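Local coordinates for protein CDP-4-keto-6-deoxy-D-glucose-3-dehydrase (Yersinia pseudotuberculosis, PDB 3BB8) that probably removes the C3 hydroxyl group of CDP-4-keto-6-deoxy-D-glucose with the aid of pyridoxal 5'-phosphate, a step in making lipopolysaccharide sugars, at residues 83-86 and 87-90; 124-127 and 128-131; 236-239 and 240-244. The protein carries 1 engineered substitution. One frame throughout, in Å; residues are numbered along the deposited sequence.

Contact 1: 83-86 and 87-90. With PLP (pyridoxal-5'-phosphate), chain C.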
loop_
_atom_site.group_PDB
_atom_site.type_symbol
_atom_site.label_atom_id
_atom_site.label_comp_id
_atom_site.label_asym_id
_atom_site.label_seq_id
_atom_site.Cartn_x
_atom_site.Cartn_y
_atom_site.Cartn_z
ATOM N N THR A 83 6.627 -0.211 4.855
ATOM C CA THR A 83 5.686 0.019 3.766
ATOM C C THR A 83 4.528 -0.985 3.867
ATOM O O THR A 83 4.533 -1.834 4.753
ATOM C CB THR A 83 6.408 -0.054 2.403
ATOM O OG1 THR A 83 5.481 0.247 1.358
ATOM C CG2 THR A 83 7.024 -1.417 2.190
ATOM N N THR A 84 3.544 -0.898 2.971
ATOM C CA THR A 84 2.352 -1.752 3.056
ATOM C C THR A 84 2.501 -3.265 2.904
ATOM O O THR A 84 1.679 -4.016 3.416
ATOM C CB THR A 84 1.286 -1.329 2.035
ATOM O OG1 THR A 84 1.557 -1.975 0.786
ATOM C CG2 THR A 84 1.294 0.198 1.839
ATOM N N SER A 85 3.535 -3.713 2.203
ATOM C CA SER A 85 3.711 -5.130 1.972
ATOM C C SER A 85 5.072 -5.385 1.362
ATOM O O SER A 85 5.787 -4.452 1.002
ATOM C CB SER A 85 2.641 -5.620 0.980
ATOM O OG SER A 85 2.789 -4.973 -0.283
ATOM N N GLY A 86 5.413 -6.664 1.221
ATOM C CA GLY A 86 6.672 -7.005 0.600
ATOM C C GLY A 86 6.634 -6.556 -0.856
ATOM O O GLY A 86 7.649 -6.084 -1.397
ATOM N N SER A 87 5.473 -6.698 -1.496
ATOM C CA SER A 87 5.334 -6.290 -2.896
ATOM C C SER A 87 5.552 -4.772 -3.003
ATOM O O SER A 87 6.202 -4.287 -3.920
ATOM C CB SER A 87 3.941 -6.647 -3.431
ATOM O OG SER A 87 3.676 -8.037 -3.334
ATOM N N SER A 88 5.004 -4.015 -2.057
ATOM C CA SER A 88 5.185 -2.565 -2.101
ATOM C C SER A 88 6.658 -2.229 -1.873
ATOM O O SER A 88 7.177 -1.279 -2.459
ATOM C CB SER A 88 4.323 -1.879 -1.039
ATOM O OG SER A 88 2.959 -1.996 -1.372
ATOM N N ALA A 89 7.325 -3.004 -1.021
ATOM C CA ALA A 89 8.738 -2.765 -0.761
ATOM C C ALA A 89 9.502 -2.929 -2.070
ATOM O O ALA A 89 10.299 -2.058 -2.442
ATOM C CB ALA A 89 9.266 -3.738 0.297
ATOM N N ASN A 90 9.253 -4.034 -2.776
ATOM C CA ASN A 90 9.918 -4.274 -4.060
ATOM C C ASN A 90 9.623 -3.117 -5.017
ATOM O O ASN A 90 10.520 -2.647 -5.723
ATOM C CB ASN A 90 9.451 -5.590 -4.694
ATOM C CG ASN A 90 10.099 -6.819 -4.057
ATOM O OD1 ASN A 90 9.645 -7.946 -4.245
ATOM N ND2 ASN A 90 11.163 -6.604 -3.312
HETATM N N1 PLP C . 8.653 -11.683 -3.071
HETATM C C2 PLP C . 8.637 -12.962 -2.539
HETATM C C2A PLP C . 9.731 -13.924 -2.982
HETATM C C3 PLP C . 7.620 -13.332 -1.610
HETATM O O3 PLP C . 7.564 -14.569 -1.071
HETATM C C4 PLP C . 6.602 -12.362 -1.217
HETATM C C4A PLP C . 5.526 -12.811 -0.169
HETATM C C5 PLP C . 6.667 -11.059 -1.812
HETATM C C6 PLP C . 7.730 -10.757 -2.749
HETATM C C5A PLP C . 5.738 -9.910 -1.566
HETATM O O4P PLP C . 5.267 -9.835 -0.295
HETATM P P PLP C . 3.752 -9.495 0.118
HETATM O O1P PLP C . 3.814 -9.046 1.564
HETATM O O2P PLP C . 2.941 -10.912 -0.036
HETATM O O3P PLP C . 3.176 -8.428 -0.819
#
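Ser85 and Ala89 close the first turn of a helix through their backbones, Ala89 N reaching Ser85 O at 2.9 Å, and the next bond along, Asn90 N to Gly86 O, is also 2.9 Å. The chain leaves the strand at Thr83, turns at Thr84, and enters the helix after Ser85, the N-cap. With its hydroxyl set between the backbone N and the carbonyl carbon (chi1 63°), Ser85 OG reaches forward over the first turn and accepts from Ser88 N at 3.0 Å, with an N-H...O angle of 157°. Serine suits the place because its short side chain can replace a missing backbone carbonyl. The same OG is hydrogen-bonded to the backbone O of Asn288 of the second subunit, so the cap is also a joint of the dimer. Beside it, Thr84 OG1 and Ser88 OG share a hydrogen bond of 2.6 Å, while the methyl Thr83 CG2 packs on Ala89 CB at 3.7 Å.

The helix start grips the cofactor phosphate. Gly86 N donates to PLP O1P at 2.9 Å, and O3P takes both Ser87 N at 3.0 Å and Ser87 OG at 2.6 Å. Lacking a side chain, Gly86 lets the ester oxygen O4P settle close by; the helix dipole probably helps to hold the negative charge. Thr122 is a further partner of Ser87 OG.

This is the phosphate-binding helix start of the aspartate aminotransferase fold. Strand 79-83 leads in, paired antiparallel with strand 228-232, Thr83 bonding Gly228 by backbone, and Asn90 packs against helix 121-129.

Contact 2: 124-127 and 128-131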
loop_
_atom_site.group_PDB
_atom_site.type_symbol
_atom_site.label_atom_id
_atom_site.label_comp_id
_atom_site.label_asym_id
_atom_site.label_seq_id
_atom_site.Cartn_x
_atom_site.Cartn_y
_atom_site.Cartn_z
ATOM N N VAL A 124 9.344 -9.178 -9.904
ATOM C CA VAL A 124 9.574 -8.730 -11.275
ATOM C C VAL A 124 8.655 -7.613 -11.775
ATOM O O VAL A 124 9.081 -6.778 -12.581
ATOM C CB VAL A 124 9.467 -9.946 -12.247
ATOM C CG1 VAL A 124 9.632 -9.508 -13.697
ATOM C CG2 VAL A 124 10.540 -10.983 -11.893
ATOM N N ASN A 125 7.409 -7.584 -11.303
ATOM C CA ASN A 125 6.468 -6.574 -11.769
ATOM C C ASN A 125 6.945 -5.119 -11.704
ATOM O O ASN A 125 6.738 -4.361 -12.650
ATOM C CB ASN A 125 5.124 -6.728 -11.038
ATOM C CG ASN A 125 4.443 -8.060 -11.350
ATOM O OD1 ASN A 125 4.918 -8.836 -12.201
ATOM N ND2 ASN A 125 3.325 -8.324 -10.683
ATOM N N PRO A 126 7.593 -4.710 -10.597
ATOM C CA PRO A 126 8.055 -3.318 -10.512
ATOM C C PRO A 126 8.866 -2.913 -11.744
ATOM O O PRO A 126 8.730 -1.803 -12.242
ATOM C CB PRO A 126 8.881 -3.304 -9.223
ATOM C CG PRO A 126 8.172 -4.334 -8.364
ATOM C CD PRO A 126 7.937 -5.455 -9.374
ATOM N N THR A 127 9.705 -3.824 -12.231
ATOM C CA THR A 127 10.521 -3.569 -13.415
ATOM C C THR A 127 9.625 -3.219 -14.591
ATOM O O THR A 127 9.844 -2.224 -15.275
ATOM C CB THR A 127 11.364 -4.807 -13.793
ATOM O OG1 THR A 127 12.448 -4.948 -12.866
ATOM C CG2 THR A 127 11.915 -4.680 -15.201
ATOM N N ILE A 128 8.616 -4.049 -14.817
ATOM C CA ILE A 128 7.666 -3.846 -15.906
ATOM C C ILE A 128 6.797 -2.598 -15.688
ATOM O O ILE A 128 6.479 -1.864 -16.633
ATOM C CB ILE A 128 6.719 -5.069 -16.036
ATOM C CG1 ILE A 128 7.537 -6.338 -16.285
ATOM C CG2 ILE A 128 5.715 -4.835 -17.145
ATOM C CD1 ILE A 128 6.747 -7.616 -16.195
ATOM N N GLN A 129 6.400 -2.375 -14.438
ATOM C CA GLN A 129 5.543 -1.245 -14.103
ATOM C C GLN A 129 6.260 0.099 -14.223
ATOM O O GLN A 129 5.629 1.147 -14.202
ATOM C CB GLN A 129 4.954 -1.455 -12.709
ATOM C CG GLN A 129 4.088 -2.716 -12.639
ATOM C CD GLN A 129 3.743 -3.134 -11.219
ATOM O OE1 GLN A 129 4.612 -3.177 -10.340
ATOM N NE2 GLN A 129 2.466 -3.454 -10.988
ATOM N N ASN A 130 7.581 0.062 -14.366
ATOM C CA ASN A 130 8.346 1.286 -14.542
ATOM C C ASN A 130 8.796 1.402 -15.990
ATOM O O ASN A 130 9.602 2.254 -16.338
ATOM C CB ASN A 130 9.554 1.319 -13.611
ATOM C CG ASN A 130 9.207 1.854 -12.241
ATOM O OD1 ASN A 130 8.955 1.092 -11.302
ATOM N ND2 ASN A 130 9.158 3.182 -12.124
ATOM N N GLY A 131 8.259 0.538 -16.839
ATOM C CA GLY A 131 8.625 0.582 -18.243
ATOM C C GLY A 131 9.964 -0.058 -18.576
ATOM O O GLY A 131 10.495 0.157 -19.660
#
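Gln129 lies alongside Pro126, both side chains pointing the same way, and its amide folds back along the preceding turn of the helix. The side chain leaves beside its own backbone N (chi1 -61°) and then runs extended, which carries CG to 3.1 Å from Asn125 O and sets OE1 at 3.7 Å from Asn125 CB and 4.1 Å from Pro126 CD. These are packing contacts; Pro126 N, nearby, carries no hydrogen to give OE1. The other end of the amide faces the partner: Gln129 NE2 makes a weak hydrogen bond to the backbone O of Gly286 of the second subunit. Asn125 ND2 is bonded to that same oxygen, so two amides one turn apart meet the partner, while Asn125 OD1 is held by Tyr386 OH of its own chain.

On another flank, Ile128 CD1 meets Val124 CG1 at 4.3 Å, a loose apolar pair that suits branched residues lying over the sheet. Beneath the side chains, Gln129 N reaches Asn125 O at 2.7 Å, almost in line with the C=O bond. Pro126 sits in mid-helix and, having no N-H, leaves a kink there; the regular bond to the turn before is missing here and at Thr127, whose N bonds Val124 O weakly. The helix ends in a Schellman motif: Gly131 N bonds Ile128 O at 3.0 Å and Leu132 N turns to Thr127 O, with Gly131 supplying the positive phi.

Helix 121-129 is the crossover between parallel strands 112-115 and 133-140. Thr127 touches Val113 and Pro134 on them, while Pro126 packs on Leu94 of helix 86-96.

Contact 3: 236-239 and 240-244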
loop_
_atom_site.group_PDB
_atom_site.type_symbol
_atom_site.label_atom_id
_atom_site.label_comp_id
_atom_site.label_asym_id
_atom_site.label_seq_id
_atom_site.Cartn_x
_atom_site.Cartn_y
_atom_site.Cartn_z
ATOM N N GLU A 236 21.319 8.445 0.621
ATOM C CA GLU A 236 20.715 8.967 -0.592
ATOM C C GLU A 236 19.517 8.123 -1.038
ATOM O O GLU A 236 18.449 8.663 -1.314
ATOM C CB GLU A 236 21.743 9.023 -1.711
ATOM C CG GLU A 236 21.173 9.483 -3.039
ATOM C CD GLU A 236 22.241 9.530 -4.100
ATOM O OE1 GLU A 236 23.184 8.737 -3.958
ATOM O OE2 GLU A 236 22.144 10.332 -5.057
ATOM N N LEU A 237 19.693 6.803 -1.103
ATOM C CA LEU A 237 18.600 5.924 -1.510
ATOM C C LEU A 237 17.452 5.988 -0.500
ATOM O O LEU A 237 16.288 5.970 -0.876
ATOM C CB LEU A 237 19.086 4.475 -1.653
ATOM C CG LEU A 237 20.099 4.211 -2.765
ATOM C CD1 LEU A 237 20.410 2.724 -2.830
ATOM C CD2 LEU A 237 19.558 4.689 -4.082
ATOM N N LYS A 238 17.797 6.069 0.778
ATOM C CA LYS A 238 16.812 6.143 1.839
ATOM C C LYS A 238 15.921 7.361 1.619
ATOM O O LYS A 238 14.696 7.282 1.772
ATOM C CB LYS A 238 17.530 6.233 3.187
ATOM C CG LYS A 238 16.634 6.287 4.416
ATOM C CD LYS A 238 16.040 7.669 4.617
ATOM C CE LYS A 238 15.392 7.784 5.982
ATOM N NZ LYS A 238 14.925 9.175 6.259
ATOM N N SER A 239 16.531 8.488 1.256
ATOM C CA SER A 239 15.761 9.705 1.014
ATOM C C SER A 239 14.881 9.604 -0.221
ATOM O O SER A 239 13.753 10.077 -0.209
ATOM C CB SER A 239 16.685 10.919 0.887
ATOM O OG SER A 239 17.099 11.329 2.176
ATOM N N ILE A 240 15.398 8.999 -1.285
ATOM C CA ILE A 240 14.611 8.832 -2.501
ATOM C C ILE A 240 13.391 7.946 -2.197
ATOM O O ILE A 240 12.261 8.324 -2.509
ATOM C CB ILE A 240 15.455 8.183 -3.643
ATOM C CG1 ILE A 240 16.348 9.233 -4.317
ATOM C CG2 ILE A 240 14.547 7.614 -4.724
ATOM C CD1 ILE A 240 17.191 10.043 -3.379
ATOM N N ILE A 241 13.633 6.788 -1.572
ATOM C CA ILE A 241 12.586 5.818 -1.222
ATOM C C ILE A 241 11.455 6.470 -0.449
ATOM O O ILE A 241 10.286 6.372 -0.835
ATOM C CB ILE A 241 13.119 4.674 -0.301
ATOM C CG1 ILE A 241 14.419 4.099 -0.851
ATOM C CG2 ILE A 241 12.066 3.558 -0.166
ATOM C CD1 ILE A 241 14.276 3.393 -2.142
ATOM N N GLU A 242 11.819 7.103 0.666
ATOM C CA GLU A 242 10.863 7.774 1.549
ATOM C C GLU A 242 9.977 8.766 0.796
ATOM O O GLU A 242 8.777 8.869 1.061
ATOM C CB GLU A 242 11.620 8.488 2.672
ATOM C CG GLU A 242 10.729 9.068 3.768
ATOM C CD GLU A 242 11.522 9.458 5.011
ATOM O OE1 GLU A 242 12.516 10.203 4.868
ATOM O OE2 GLU A 242 11.153 9.023 6.126
ATOM N N SER A 243 10.579 9.493 -0.141
ATOM C CA SER A 243 9.852 10.467 -0.945
ATOM C C SER A 243 8.791 9.754 -1.790
ATOM O O SER A 243 7.633 10.181 -1.846
ATOM C CB SER A 243 10.822 11.219 -1.853
ATOM O OG SER A 243 10.131 12.105 -2.716
ATOM N N PHE A 244 9.190 8.672 -2.447
ATOM C CA PHE A 244 8.265 7.901 -3.272
ATOM C C PHE A 244 7.141 7.308 -2.413
ATOM O O PHE A 244 5.980 7.260 -2.825
ATOM C CB PHE A 244 9.013 6.788 -3.984
ATOM C CG PHE A 244 9.654 7.212 -5.272
ATOM C CD1 PHE A 244 8.874 7.566 -6.369
ATOM C CD2 PHE A 244 11.043 7.216 -5.407
ATOM C CE1 PHE A 244 9.462 7.917 -7.589
ATOM C CE2 PHE A 244 11.642 7.564 -6.624
ATOM C CZ PHE A 244 10.848 7.914 -7.716
#
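Lys238 and Glu242 form an i to i+4 salt bridge along one side of helix 235-245, a short helix that follows strand 228-232 and carries an apolar side against the domain and a polar one toward its surface. Lys238 NZ donates to Glu242 OE1 at 3.0 Å. The two chains, one turn apart, lie side by side and point the same way; in both, CG is anti to the backbone N (chi1 -179° for Lys238). A bend at chi2 of -78° then swings the lysine chain along the helix toward the glutamate. The ammonium does not come in the plane of the carboxylate but meets OE1 from above it, 44° out, and OE2 also makes a long, weak ion pair with Arg245. Long flexible side chains suit this partly exposed flank, where they can pair across a turn; their charges probably steady each other.

Under the pair runs regular alpha-helical bonding: Glu242 N to Lys238 O at 3.1 Å, Ser243 N to Ser239 O at 3.2 Å and Phe244 N to Ile240 O at 3.1 Å. Toward the interior, the methyl Ile240 CG2 sits at the edge of the Phe244 ring, in its plane and 3.5 Å from CE2. The flat ring is also stacked with His284. Ser243, small enough for a buried turn, has its hydroxyl satisfied by Arg249 O, with a weaker bond to Ser283. Its side chain is about 8 Å from that of Trp247, the residue that reaches the cofactor of the other subunit.

Leu237 and Ile241 rest on Thr232 and Val230 of strand 228-232, and Ile241 also on Leu81 of strand 79-83. Ile240 and Phe244 pack on helix 86-96, through Ala96 for the isoleucine and Leu92 and Thr95 for the phenylalanine.

Overall arrangement
All three contacts lie round helix 86-96: contact 1 is its start, and the helices of contacts 2 and 3 pack against it. Contacts 1 and 2 touch directly, where Pro126 CG approaches Asn90 C at 3.8 Å, whereas contact 3 stays about 7 Å from contact 2 at the nearest atoms. Contact 1 is wholly buried and joins an N-cap and a hydroxyl pair to backbone N-H groups and one serine that bind phosphate. The others are partly buried: contact 2 marks a helix end with amides turned to the second subunit, and contact 3 sets a surface ion pair above an apolar underside. Contacts 1 and 2 reach the second subunit; contact 3 does not.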